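Local atomic coordinates of hypothetical protein PA1234 (Pseudomonas aeruginosa, PDB entry 1Z6N), a protein that is of unknown function but has a thioredoxin-type fold with a CxxC pair, consistent with thiol-disulfide chemistry, and can bind a magnesium ion. Residues A23-A28 / D68-L73; Q34-N39 / L76-R81; G94-D99 / E107-P112; V114-E119 / L159-G164; V128-A133 / A143-G148. One frame throughout, in Å; residues are numbered along the deposited sequence.

Interaction 1 of 5, residues A23-A28 / D68-L73; sequences ATEQGA and DCQINL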
# COMPACT_ATOMS: atom_id res chain seq x y z
N ALA A 23 10.85 8.46 -15.56
CA ALA A 23 12.06 8.56 -14.75
C ALA A 23 11.86 9.40 -13.48
O ALA A 23 12.33 9.05 -12.39
CB ALA A 23 13.18 9.14 -15.58
N THR A 24 11.14 10.51 -13.61
CA THR A 24 10.88 11.38 -12.46
C THR A 24 10.09 10.68 -11.36
O THR A 24 10.31 10.92 -10.17
CB THR A 24 10.12 12.65 -12.86
OG1 THR A 24 8.98 12.29 -13.65
CG2 THR A 24 11.03 13.59 -13.65
N GLU A 25 9.15 9.83 -11.78
CA GLU A 25 8.32 9.10 -10.84
C GLU A 25 9.15 7.99 -10.18
O GLU A 25 9.02 7.75 -8.97
CB GLU A 25 7.11 8.49 -11.55
CG GLU A 25 6.23 9.52 -12.25
CD GLU A 25 5.26 8.93 -13.28
OE1 GLU A 25 5.37 7.74 -13.64
OE2 GLU A 25 4.39 9.71 -13.75
N GLN A 26 9.99 7.32 -10.98
CA GLN A 26 10.91 6.33 -10.42
C GLN A 26 11.83 6.96 -9.39
O GLN A 26 12.09 6.35 -8.36
CB GLN A 26 11.74 5.67 -11.51
CG GLN A 26 10.92 4.90 -12.54
CD GLN A 26 11.79 4.39 -13.67
OE1 GLN A 26 13.01 4.24 -13.52
NE2 GLN A 26 11.19 4.18 -14.82
N GLY A 27 12.31 8.17 -9.67
CA GLY A 27 13.20 8.89 -8.76
C GLY A 27 12.49 9.18 -7.45
O GLY A 27 13.07 9.00 -6.37
N ALA A 28 11.24 9.63 -7.54
CA ALA A 28 10.46 9.98 -6.35
C ALA A 28 10.31 8.74 -5.46
O ALA A 28 10.51 8.80 -4.25
CB ALA A 28 9.09 10.55 -6.73
N ASP A 68 0.46 9.94 -4.09
CA ASP A 68 0.01 9.12 -2.97
C ASP A 68 0.43 7.66 -3.17
O ASP A 68 0.74 6.97 -2.21
CB ASP A 68 -1.50 9.22 -2.78
CG ASP A 68 -1.94 10.62 -2.49
OD1 ASP A 68 -1.52 11.15 -1.45
OD2 ASP A 68 -2.67 11.21 -3.32
N CYS A 69 0.43 7.19 -4.42
CA CYS A 69 0.95 5.85 -4.72
C CYS A 69 2.46 5.78 -4.54
O CYS A 69 2.98 4.82 -3.97
CB CYS A 69 0.59 5.42 -6.14
SG CYS A 69 -1.19 5.16 -6.35
N GLN A 70 3.18 6.79 -5.04
CA GLN A 70 4.64 6.79 -4.88
C GLN A 70 5.05 6.67 -3.41
O GLN A 70 5.93 5.88 -3.05
CB GLN A 70 5.26 8.04 -5.50
CG GLN A 70 5.02 8.17 -6.99
CD GLN A 70 5.20 9.58 -7.49
OE1 GLN A 70 5.59 10.48 -6.72
NE2 GLN A 70 4.93 9.80 -8.77
N ILE A 71 4.38 7.46 -2.57
CA ILE A 71 4.66 7.51 -1.13
C ILE A 71 4.28 6.21 -0.46
O ILE A 71 5.11 5.52 0.12
CB ILE A 71 3.92 8.68 -0.48
CG1 ILE A 71 4.48 10.01 -1.01
CG2 ILE A 71 4.03 8.62 1.05
CD1 ILE A 71 3.57 11.22 -0.78
N ASN A 72 2.99 5.86 -0.50
CA ASN A 72 2.56 4.77 0.35
C ASN A 72 2.96 3.41 -0.16
O ASN A 72 3.17 2.49 0.63
CB ASN A 72 1.06 4.85 0.60
CG ASN A 72 0.68 6.13 1.29
OD1 ASN A 72 1.09 6.39 2.42
ND2 ASN A 72 -0.08 6.97 0.59
N LEU A 73 3.09 3.26 -1.47
CA LEU A 73 3.53 1.98 -1.99
C LEU A 73 5.03 1.77 -1.81
O LEU A 73 5.45 0.63 -1.60
CB LEU A 73 3.09 1.78 -3.44
CG LEU A 73 1.56 1.82 -3.62
CD1 LEU A 73 1.20 1.56 -5.10
CD2 LEU A 73 0.86 0.82 -2.70
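Gln70 NE2 donates a hydrogen bond to Met64 O and also rests against the methylene groups of Glu25. It lies 3.7 Å from Glu25 CG and 3.8 Å from Glu25 CB. The other end of the same amide turns to Ala28, with Gln70 OE1 3.5 Å from Ala28 CB. One flat amide therefore spans two residues of helix 23-39, and the bond to Met64 helps to fix its rotation. Gln70 reaches this far because its chain is extended beyond CG (chi2 160°). The side chains of Glu25 and Gln70 cross at about a right angle, and their carboxylate and amide planes are 45° apart. The Glu25 carboxylate takes no part in the contact; its OE1 accepts from Leu22 N just before helix 23-39. No hydrogen bond joins the two segments directly. Ala28 CB points at the partner helix, where the backbones come closest: its CA is 6.8 Å from Gln70 CA. Val29 also touches Gln70. Gln70 belongs to the first turn of helix 67-82 and carries its amide across to helix 23-39. Cys66 and Cys69 lie at that helix start as free thiols, in a CxxC pattern that probably marks a thioredoxin-type active site.

Interaction 2 of 5, residues Q34-N39 / L76-R81; sequences QKLESN and LDFAQR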
# COMPACT_ATOMS: atom_id res chain seq x y z
N GLN A 34 14.54 5.43 0.04
CA GLN A 34 15.80 5.74 0.73
C GLN A 34 15.57 6.45 2.07
O GLN A 34 16.32 6.22 3.02
CB GLN A 34 16.72 6.57 -0.18
CG GLN A 34 18.12 6.78 0.36
CD GLN A 34 18.97 7.56 -0.61
OE1 GLN A 34 19.83 8.34 -0.22
NE2 GLN A 34 18.71 7.35 -1.91
N LYS A 35 14.55 7.30 2.14
CA LYS A 35 14.22 8.01 3.39
C LYS A 35 13.84 7.03 4.49
O LYS A 35 14.35 7.10 5.61
CB LYS A 35 13.11 9.05 3.19
CG LYS A 35 12.64 9.71 4.51
CD LYS A 35 11.73 10.88 4.24
CE LYS A 35 11.31 11.58 5.53
NZ LYS A 35 10.88 12.97 5.21
N LEU A 36 12.94 6.12 4.14
CA LEU A 36 12.51 5.08 5.07
C LEU A 36 13.69 4.19 5.44
O LEU A 36 13.89 3.87 6.61
CB LEU A 36 11.38 4.27 4.43
CG LEU A 36 10.36 3.58 5.33
CD1 LEU A 36 9.90 4.45 6.49
CD2 LEU A 36 9.19 3.17 4.44
N GLU A 37 14.51 3.83 4.45
CA GLU A 37 15.69 2.98 4.65
C GLU A 37 16.80 3.60 5.50
O GLU A 37 17.49 2.89 6.24
CB GLU A 37 16.24 2.49 3.31
CG GLU A 37 15.34 1.43 2.67
CD GLU A 37 15.80 0.97 1.30
OE1 GLU A 37 16.82 1.46 0.78
OE2 GLU A 37 15.11 0.09 0.75
N SER A 38 16.98 4.92 5.40
CA SER A 38 18.01 5.60 6.20
C SER A 38 17.50 6.01 7.58
O SER A 38 18.24 5.92 8.57
CB SER A 38 18.57 6.81 5.46
OG SER A 38 17.56 7.75 5.18
N ASN A 39 16.26 6.48 7.66
CA ASN A 39 15.66 6.86 8.95
C ASN A 39 15.28 5.63 9.79
O ASN A 39 15.33 5.69 11.03
CB ASN A 39 14.46 7.79 8.76
CG ASN A 39 14.85 9.17 8.22
OD1 ASN A 39 16.02 9.55 8.23
ND2 ASN A 39 13.86 9.93 7.76
N LEU A 76 4.92 0.36 1.71
CA LEU A 76 4.39 -1.00 1.78
C LEU A 76 5.34 -2.00 1.11
O LEU A 76 5.47 -3.13 1.58
CB LEU A 76 2.96 -1.08 1.23
CG LEU A 76 1.92 -0.31 2.07
CD1 LEU A 76 0.55 -0.41 1.41
CD2 LEU A 76 1.86 -0.81 3.52
N ASP A 77 6.02 -1.59 0.05
CA ASP A 77 7.05 -2.43 -0.54
C ASP A 77 8.21 -2.67 0.42
O ASP A 77 8.74 -3.79 0.52
CB ASP A 77 7.56 -1.84 -1.84
CG ASP A 77 8.75 -2.60 -2.39
OD1 ASP A 77 8.54 -3.74 -2.87
OD2 ASP A 77 9.88 -2.07 -2.31
N PHE A 78 8.60 -1.63 1.16
CA PHE A 78 9.64 -1.79 2.17
C PHE A 78 9.22 -2.86 3.19
O PHE A 78 10.01 -3.74 3.53
CB PHE A 78 9.95 -0.45 2.82
CG PHE A 78 11.05 -0.49 3.84
CD1 PHE A 78 12.34 -0.89 3.49
CD2 PHE A 78 10.81 -0.08 5.14
CE1 PHE A 78 13.37 -0.91 4.45
CE2 PHE A 78 11.83 -0.09 6.10
CZ PHE A 78 13.10 -0.50 5.74
N ALA A 79 7.96 -2.81 3.61
CA ALA A 79 7.43 -3.81 4.55
C ALA A 79 7.47 -5.22 3.98
O ALA A 79 7.85 -6.16 4.68
CB ALA A 79 6.01 -3.45 5.01
N GLN A 80 7.12 -5.38 2.70
CA GLN A 80 7.14 -6.70 2.10
C GLN A 80 8.57 -7.24 1.93
O GLN A 80 8.80 -8.45 1.97
CB GLN A 80 6.38 -6.71 0.78
CG GLN A 80 7.19 -6.34 -0.45
CD GLN A 80 6.39 -6.47 -1.74
OE1 GLN A 80 6.51 -5.65 -2.68
NE2 GLN A 80 5.55 -7.49 -1.79
N ARG A 81 9.54 -6.34 1.77
CA ARG A 81 10.93 -6.76 1.68
C ARG A 81 11.46 -7.21 3.04
O ARG A 81 12.29 -8.13 3.12
CB ARG A 81 11.79 -5.65 1.07
CG ARG A 81 11.48 -5.48 -0.41
CD ARG A 81 12.39 -4.49 -1.10
NE ARG A 81 12.11 -3.10 -0.73
CZ ARG A 81 12.92 -2.35 0.02
NH1 ARG A 81 14.07 -2.85 0.47
NH2 ARG A 81 12.59 -1.09 0.30
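Glu37 reaches across to Arg81 and passes the Phe78 ring on the way. Glu37, Arg81 and Asp77 form a salt-bridge network between helix 23-39 and helix 67-82 of this thioredoxin-like fold. The axes of the two short helix segments come within 10.7 Å, with 51° between their N-to-C directions. The Glu37 and Arg81 side chains meet at about a right angle, and their carboxylate and guanidinium planes are 72° apart. Glu37 OE2 takes a bond from Arg81 NH2 at 2.8 Å, on the anti side of the carboxylate. A weak second bond comes from Arg81 NH1 to the same oxygen at 3.1 Å. A bend at chi3 of Arg81 lets its NE point back along its own helix to Asp77 OD2 at 2.9 Å. That bond lies near the guanidinium plane but comes from above the Asp77 carboxylate. Two acids thus hold the guanidinium group. The apolar part lies beside it. Phe78 projects toward helix 23-39 and meets Leu36 obliquely, with Leu36 CG 3.7 Å from Phe78 CD2. Leu41 touches both residues. The methylene Glu37 CG also approaches the ring obliquely, 3.5 Å from Phe78 CE1.

Interaction 3 of 5, residues G94-D99 / E107-P112; sequences GRAEDD and ERIAIP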
# COMPACT_ATOMS: atom_id res chain seq x y z
N GLY A 94 -8.06 2.10 -13.49
CA GLY A 94 -9.18 1.78 -14.38
C GLY A 94 -9.76 0.40 -14.08
O GLY A 94 -10.98 0.21 -14.08
N ARG A 95 -8.88 -0.57 -13.79
CA ARG A 95 -9.40 -1.89 -13.49
C ARG A 95 -10.18 -1.89 -12.17
O ARG A 95 -11.22 -2.59 -12.06
CB ARG A 95 -8.29 -2.92 -13.45
CG ARG A 95 -8.90 -4.34 -13.34
CD ARG A 95 -7.88 -5.42 -13.57
NE ARG A 95 -7.41 -5.53 -14.95
CZ ARG A 95 -8.02 -6.21 -15.93
NH1 ARG A 95 -9.19 -6.80 -15.72
NH2 ARG A 95 -7.41 -6.31 -17.12
N ALA A 96 -9.70 -1.15 -11.17
CA ALA A 96 -10.46 -1.05 -9.93
C ALA A 96 -11.81 -0.36 -10.19
O ALA A 96 -12.83 -0.74 -9.59
CB ALA A 96 -9.67 -0.28 -8.91
N GLU A 97 -11.83 0.63 -11.08
CA GLU A 97 -13.11 1.28 -11.41
C GLU A 97 -14.07 0.28 -12.05
O GLU A 97 -15.27 0.26 -11.73
CB GLU A 97 -12.90 2.47 -12.35
CG GLU A 97 -12.22 3.63 -11.66
CD GLU A 97 -11.75 4.72 -12.61
OE1 GLU A 97 -11.58 4.45 -13.82
OE2 GLU A 97 -11.54 5.85 -12.13
N ASP A 98 -13.53 -0.55 -12.94
CA ASP A 98 -14.37 -1.50 -13.67
C ASP A 98 -14.83 -2.66 -12.80
O ASP A 98 -15.98 -3.11 -12.95
CB ASP A 98 -13.65 -2.01 -14.91
CG ASP A 98 -14.49 -2.97 -15.73
OD1 ASP A 98 -15.48 -2.50 -16.31
OD2 ASP A 98 -14.14 -4.16 -15.78
N ASP A 99 -13.97 -3.15 -11.91
CA ASP A 99 -14.26 -4.42 -11.24
C ASP A 99 -14.26 -4.41 -9.72
O ASP A 99 -14.58 -5.45 -9.11
CB ASP A 99 -13.34 -5.52 -11.73
CG ASP A 99 -14.09 -6.78 -12.11
OD1 ASP A 99 -15.35 -6.84 -12.01
OD2 ASP A 99 -13.40 -7.71 -12.55
N GLU A 107 -17.86 5.28 -4.13
CA GLU A 107 -18.39 6.26 -5.08
C GLU A 107 -17.45 6.44 -6.28
O GLU A 107 -17.90 6.69 -7.40
CB GLU A 107 -18.61 7.62 -4.40
CG GLU A 107 -19.73 7.67 -3.35
CD GLU A 107 -20.04 9.09 -2.91
OE1 GLU A 107 -20.38 9.29 -1.72
OE2 GLU A 107 -19.95 10.02 -3.75
N ARG A 108 -16.15 6.32 -6.01
CA ARG A 108 -15.08 6.49 -6.99
C ARG A 108 -13.86 5.75 -6.44
O ARG A 108 -13.86 5.32 -5.28
CB ARG A 108 -14.74 7.98 -7.15
CG ARG A 108 -14.22 8.60 -5.87
CD ARG A 108 -13.96 10.09 -6.04
NE ARG A 108 -12.56 10.35 -6.35
CZ ARG A 108 -11.62 10.61 -5.44
NH1 ARG A 108 -10.37 10.83 -5.83
NH2 ARG A 108 -11.92 10.66 -4.15
N ILE A 109 -12.83 5.59 -7.26
CA ILE A 109 -11.59 4.97 -6.80
C ILE A 109 -10.52 6.02 -6.56
O ILE A 109 -10.00 6.62 -7.50
CB ILE A 109 -11.04 3.93 -7.82
CG1 ILE A 109 -12.08 2.83 -8.08
CG2 ILE A 109 -9.73 3.35 -7.30
CD1 ILE A 109 -12.39 1.89 -6.85
N ALA A 110 -10.21 6.25 -5.29
CA ALA A 110 -9.10 7.11 -4.89
C ALA A 110 -7.91 6.18 -4.69
O ALA A 110 -8.04 5.13 -4.05
CB ALA A 110 -9.43 7.84 -3.59
N ILE A 111 -6.78 6.54 -5.27
CA ILE A 111 -5.62 5.66 -5.24
C ILE A 111 -4.51 6.22 -4.33
O ILE A 111 -4.39 7.45 -4.18
CB ILE A 111 -5.07 5.35 -6.67
CG1 ILE A 111 -4.81 6.65 -7.44
CG2 ILE A 111 -6.04 4.41 -7.42
CD1 ILE A 111 -4.06 6.46 -8.72
N PRO A 112 -3.69 5.34 -3.73
CA PRO A 112 -3.77 3.87 -3.85
C PRO A 112 -4.90 3.30 -3.03
O PRO A 112 -5.15 3.76 -1.90
CB PRO A 112 -2.44 3.42 -3.24
CG PRO A 112 -2.09 4.48 -2.26
CD PRO A 112 -2.56 5.76 -2.89
O HOH W 1 -12.83 6.67 -9.95
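The Glu97 carboxylate meets the backbone of Ile109 through one water. The water donates to Glu97 OE2 at 2.7 Å and accepts from Ile109 N at 2.9 Å. The other flat group here is the Arg108 guanidinium; the CB of Arg108 is directed away from helix 93-99. Ala110 CA lies over one face of the guanidinium, nearer the edge of the group than its middle. Apart from the water bridge, the contact is mostly apolar. Glu97 CG lies 3.7 Å from Ile109 CG1, and the two side chains run at a slant to each other. Ala96 CB points at the loop and is 4.0 Å from Ile109 CG2. The segment 107-112 leads from this helix contact to strand 113-117 and ends in Pro112, which follows a cis peptide bond. A cis-proline before this strand, next to the CxxC, is a hallmark of the thioredoxin fold. Here Pro112 packs on Cys69, and Ile111 touches both Cys66 and Cys69. Ile109 is buried, and Arg101 covers it further. Its chi2 of -67° folds the terminal methyl over the Ala96 backbone, so Ile109 CD1 comes 3.8 Å from Ala96 O.

Interaction 4 of 5, residues V114-E119 / L159-G164; sequences VLVLDE and LAIIEG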
# COMPACT_ATOMS: atom_id res chain seq x y z
N VAL A 114 -5.74 -0.11 -1.25
CA VAL A 114 -5.03 -1.29 -0.82
C VAL A 114 -6.00 -2.21 -0.09
O VAL A 114 -6.50 -1.86 0.98
CB VAL A 114 -3.85 -0.94 0.11
CG1 VAL A 114 -3.12 -2.19 0.54
CG2 VAL A 114 -2.86 0.03 -0.59
N LEU A 115 -6.25 -3.37 -0.67
CA LEU A 115 -7.12 -4.37 -0.04
C LEU A 115 -6.25 -5.41 0.65
O LEU A 115 -5.38 -6.01 0.01
CB LEU A 115 -8.02 -5.02 -1.10
CG LEU A 115 -8.87 -4.05 -1.93
CD1 LEU A 115 -9.72 -4.87 -2.91
CD2 LEU A 115 -9.78 -3.19 -1.04
N VAL A 116 -6.45 -5.59 1.95
CA VAL A 116 -5.66 -6.53 2.74
C VAL A 116 -6.41 -7.85 2.78
O VAL A 116 -7.54 -7.91 3.29
CB VAL A 116 -5.43 -6.00 4.17
CG1 VAL A 116 -4.57 -6.98 4.97
CG2 VAL A 116 -4.78 -4.62 4.11
N LEU A 117 -5.79 -8.88 2.22
CA LEU A 117 -6.41 -10.19 2.08
C LEU A 117 -5.60 -11.23 2.85
O LEU A 117 -4.38 -11.12 2.95
CB LEU A 117 -6.49 -10.60 0.61
CG LEU A 117 -7.21 -9.68 -0.38
CD1 LEU A 117 -6.75 -9.98 -1.79
CD2 LEU A 117 -8.70 -9.91 -0.31
N ASP A 118 -6.28 -12.23 3.40
CA ASP A 118 -5.58 -13.33 4.04
C ASP A 118 -5.19 -14.41 3.02
O ASP A 118 -5.37 -14.22 1.81
CB ASP A 118 -6.38 -13.88 5.23
CG ASP A 118 -7.62 -14.67 4.82
OD1 ASP A 118 -7.81 -14.94 3.62
OD2 ASP A 118 -8.39 -15.03 5.74
N GLU A 119 -4.65 -15.54 3.49
CA GLU A 119 -4.21 -16.57 2.56
C GLU A 119 -5.36 -17.23 1.77
O GLU A 119 -5.13 -17.75 0.68
CB GLU A 119 -3.31 -17.61 3.24
CG GLU A 119 -2.27 -18.20 2.27
CD GLU A 119 -1.35 -19.23 2.90
OE1 GLU A 119 -1.49 -19.52 4.11
OE2 GLU A 119 -0.47 -19.75 2.17
N LEU A 159 -0.68 -3.06 9.11
CA LEU A 159 -0.46 -4.03 10.18
C LEU A 159 -1.64 -4.09 11.14
O LEU A 159 -1.99 -5.18 11.60
CB LEU A 159 0.85 -3.77 10.95
CG LEU A 159 2.14 -4.02 10.17
CD1 LEU A 159 3.36 -3.96 11.07
CD2 LEU A 159 2.12 -5.33 9.35
N ALA A 160 -2.26 -2.94 11.43
CA ALA A 160 -3.43 -2.92 12.33
C ALA A 160 -4.57 -3.78 11.78
O ALA A 160 -5.26 -4.46 12.54
CB ALA A 160 -3.92 -1.50 12.60
N ILE A 161 -4.76 -3.73 10.47
CA ILE A 161 -5.78 -4.58 9.84
C ILE A 161 -5.46 -6.05 10.06
O ILE A 161 -6.33 -6.81 10.50
CB ILE A 161 -5.92 -4.28 8.33
CG1 ILE A 161 -6.54 -2.90 8.14
CG2 ILE A 161 -6.76 -5.37 7.64
CD1 ILE A 161 -6.26 -2.30 6.77
N ILE A 162 -4.22 -6.45 9.76
CA ILE A 162 -3.76 -7.83 9.97
C ILE A 162 -3.90 -8.25 11.44
O ILE A 162 -4.39 -9.35 11.73
CB ILE A 162 -2.31 -8.02 9.48
CG1 ILE A 162 -2.23 -7.81 7.95
CG2 ILE A 162 -1.79 -9.41 9.86
CD1 ILE A 162 -0.81 -7.69 7.42
N GLU A 163 -3.51 -7.36 12.36
CA GLU A 163 -3.57 -7.63 13.80
C GLU A 163 -5.00 -7.71 14.35
O GLU A 163 -5.28 -8.50 15.27
CB GLU A 163 -2.80 -6.54 14.55
CG GLU A 163 -1.31 -6.62 14.34
CD GLU A 163 -0.59 -5.29 14.56
OE1 GLU A 163 -1.24 -4.24 14.74
OE2 GLU A 163 0.65 -5.30 14.56
N GLY A 164 -5.88 -6.87 13.81
CA GLY A 164 -7.28 -6.83 14.24
C GLY A 164 -8.05 -8.08 13.85
O GLY A 164 -9.06 -8.41 14.48
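Val116 on strand 113-117 faces Ile161 on helix 151-164, with their CA atoms 7.4 Å apart. The strand side chains alternate. Val116 points at the helix, while Leu115 and Leu117 on either side of it point away. Val116 uses its whole side chain. Its CB lies 3.8 Å from Ile161 CG2, and its CG1 is equally close to that methyl. The second branch, Val116 CG2, meets Ile161 CD1 at 3.8 Å. The two side chains lie at a slant, and Ile161 covers both branches of the valine. CG1 stands anti to the backbone N (chi1 -179°) and also reaches Ile162, where Val116 CG1 is 3.9 Å from Ile162 CG1. Val116 and Ile162 cross at about a right angle. Ile162 starts off to the flank, but its end swings closer to the strand. Strand 113-117 is an inner strand of the mixed sheet, between 56-61 and 123-128. Leu58 and Leu124 on those strands extend the apolar layer, touching Val116 and Ile161 respectively. The helix lies on the sheet as in an alpha-beta-alpha sandwich. All the atoms that meet are carbons, so the contact rests on shape and burial, with no hydrogen bond between the segments.

Interaction 5 of 5, residues V128-A133 / A143-G148; sequences VERPQA and AAYKAG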
# COMPACT_ATOMS: atom_id res chain seq x y z
N VAL A 128 -6.90 3.40 2.20
CA VAL A 128 -7.41 4.19 1.08
C VAL A 128 -6.71 5.54 1.00
O VAL A 128 -6.92 6.41 1.87
CB VAL A 128 -8.95 4.42 1.15
CG1 VAL A 128 -9.43 5.11 -0.13
CG2 VAL A 128 -9.71 3.10 1.38
N GLU A 129 -5.88 5.69 -0.04
CA GLU A 129 -5.22 6.94 -0.40
C GLU A 129 -4.07 7.40 0.51
O GLU A 129 -2.94 7.57 0.04
CB GLU A 129 -6.23 8.07 -0.63
CG GLU A 129 -5.68 9.22 -1.48
CD GLU A 129 -6.73 10.23 -1.90
OE1 GLU A 129 -7.59 10.58 -1.07
OE2 GLU A 129 -6.70 10.67 -3.07
N ARG A 130 -4.37 7.62 1.80
CA ARG A 130 -3.41 8.17 2.73
C ARG A 130 -3.58 7.52 4.10
O ARG A 130 -4.68 7.06 4.41
CB ARG A 130 -3.61 9.69 2.86
CG ARG A 130 -3.26 10.39 1.59
CD ARG A 130 -3.59 11.87 1.63
NE ARG A 130 -3.45 12.38 0.28
CZ ARG A 130 -4.26 13.26 -0.31
NH1 ARG A 130 -5.30 13.77 0.35
NH2 ARG A 130 -4.03 13.61 -1.57
N PRO A 131 -2.50 7.48 4.92
CA PRO A 131 -2.64 6.92 6.27
C PRO A 131 -3.63 7.70 7.13
O PRO A 131 -3.84 8.90 6.92
CB PRO A 131 -1.22 6.99 6.86
CG PRO A 131 -0.31 7.15 5.66
CD PRO A 131 -1.11 7.87 4.62
N GLN A 132 -4.20 7.02 8.11
CA GLN A 132 -5.18 7.62 9.01
C GLN A 132 -4.64 8.89 9.69
O GLN A 132 -5.39 9.85 9.92
CB GLN A 132 -5.66 6.61 10.06
CG GLN A 132 -6.90 7.07 10.86
CD GLN A 132 -8.08 7.34 9.93
OE1 GLN A 132 -8.51 6.45 9.18
NE2 GLN A 132 -8.60 8.56 9.98
N ALA A 133 -3.36 8.88 10.05
CA ALA A 133 -2.77 10.04 10.76
C ALA A 133 -2.73 11.26 9.84
O ALA A 133 -2.82 12.40 10.31
CB ALA A 133 -1.36 9.72 11.29
N ALA A 143 1.74 18.72 3.84
CA ALA A 143 3.11 19.10 3.55
C ALA A 143 4.09 18.04 4.04
O ALA A 143 4.90 17.54 3.27
CB ALA A 143 3.44 20.48 4.15
N ALA A 144 4.00 17.69 5.33
CA ALA A 144 4.89 16.69 5.93
C ALA A 144 4.68 15.31 5.31
O ALA A 144 5.63 14.57 5.06
CB ALA A 144 4.65 16.61 7.42
N TYR A 145 3.42 14.97 5.05
CA TYR A 145 3.09 13.75 4.33
C TYR A 145 3.73 13.67 2.93
O TYR A 145 4.37 12.67 2.59
CB TYR A 145 1.58 13.57 4.27
CG TYR A 145 1.12 12.59 3.22
CD1 TYR A 145 1.31 11.22 3.39
CD2 TYR A 145 0.50 13.04 2.06
CE1 TYR A 145 0.88 10.32 2.42
CE2 TYR A 145 0.07 12.14 1.09
CZ TYR A 145 0.27 10.79 1.28
OH TYR A 145 -0.16 9.88 0.33
N LYS A 146 3.54 14.73 2.12
CA LYS A 146 4.07 14.76 0.74
C LYS A 146 5.60 14.74 0.75
O LYS A 146 6.24 14.35 -0.24
CB LYS A 146 3.57 16.00 -0.02
CG LYS A 146 2.12 15.95 -0.47
CD LYS A 146 1.68 17.30 -1.06
CE LYS A 146 0.18 17.37 -1.30
NZ LYS A 146 -0.22 18.78 -1.62
N ALA A 147 6.17 15.15 1.87
CA ALA A 147 7.60 15.07 2.12
C ALA A 147 8.07 13.72 2.68
O ALA A 147 9.26 13.53 2.92
CB ALA A 147 8.05 16.21 3.03
N GLY A 148 7.15 12.78 2.92
CA GLY A 148 7.53 11.47 3.43
C GLY A 148 7.57 11.26 4.94
O GLY A 148 8.07 10.24 5.43
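Tyr145 places the end of its ring between Arg130 and Pro131. Its OH lies 3.4 Å from Arg130 CG, the closest approach of the contact. The arginine chain then runs past the ring: Arg130 CD is 3.7 Å from Tyr145 CE2, and Arg130 NE is 3.6 Å from the same carbon. The two side chains cross at about a right angle, and the guanidinium and ring planes are 65° apart. On the other side of the hydroxyl, Tyr145 CE1 meets Pro131 CD obliquely at 3.8 Å. The tyrosine reaches the loop with CG anti to its own backbone N (chi1 162°). No hydrogen bond joins the segments, and the polar ends share one partner on helix 67-82, Asp68. Asp68 OD1 takes a salt bridge from Arg130 NE and a hydrogen bond with Tyr145 OH. Asn72 ND2 also bonds Tyr145 OH. The buried hydroxyl is thus satisfied twice, and Asp68 probably balances the charge of Arg130. Over one face of the guanidinium, near its centre, lies Glu129 CD, 4.2 Å from the plane. Each segment is also set by a helix end. Pro131 stands at the N-cap of helix 132-137. Gly148 has positive phi and closes helix 139-146 in a Schellman motif, with Gly148 N bonded to Tyr145 O at 2.8 Å. The contact joins the loop after strand 123-128 to helix 139-146, with helix 67-82 supplying the shared acid and helix 151-164 touching Pro131 through His153 and Asp157.

Overall arrangement
Interactions 1 and 2 join the same pair, helix 23-39 and helix 67-82, with centres 13 Å apart. Interaction 1 is an amide packed on aliphatic groups, whereas interaction 2 adds a more exposed salt-bridge network. Interactions 3 and 4 are the buried ones. Interaction 4 is purely hydrocarbon against the sheet, while interaction 3 has a water bridge through the exposed Glu97. Interaction 5 is partly buried and mixes aromatic and charged groups. Segment 68-73 of interaction 1 ties several together: it packs on Pro112 of interaction 3 and bonds the polar ends of interaction 5. Lys35 of interaction 2 reaches Ala147 O of interaction 5. Interactions 1 and 4 lie on opposite sides of the chain's centre.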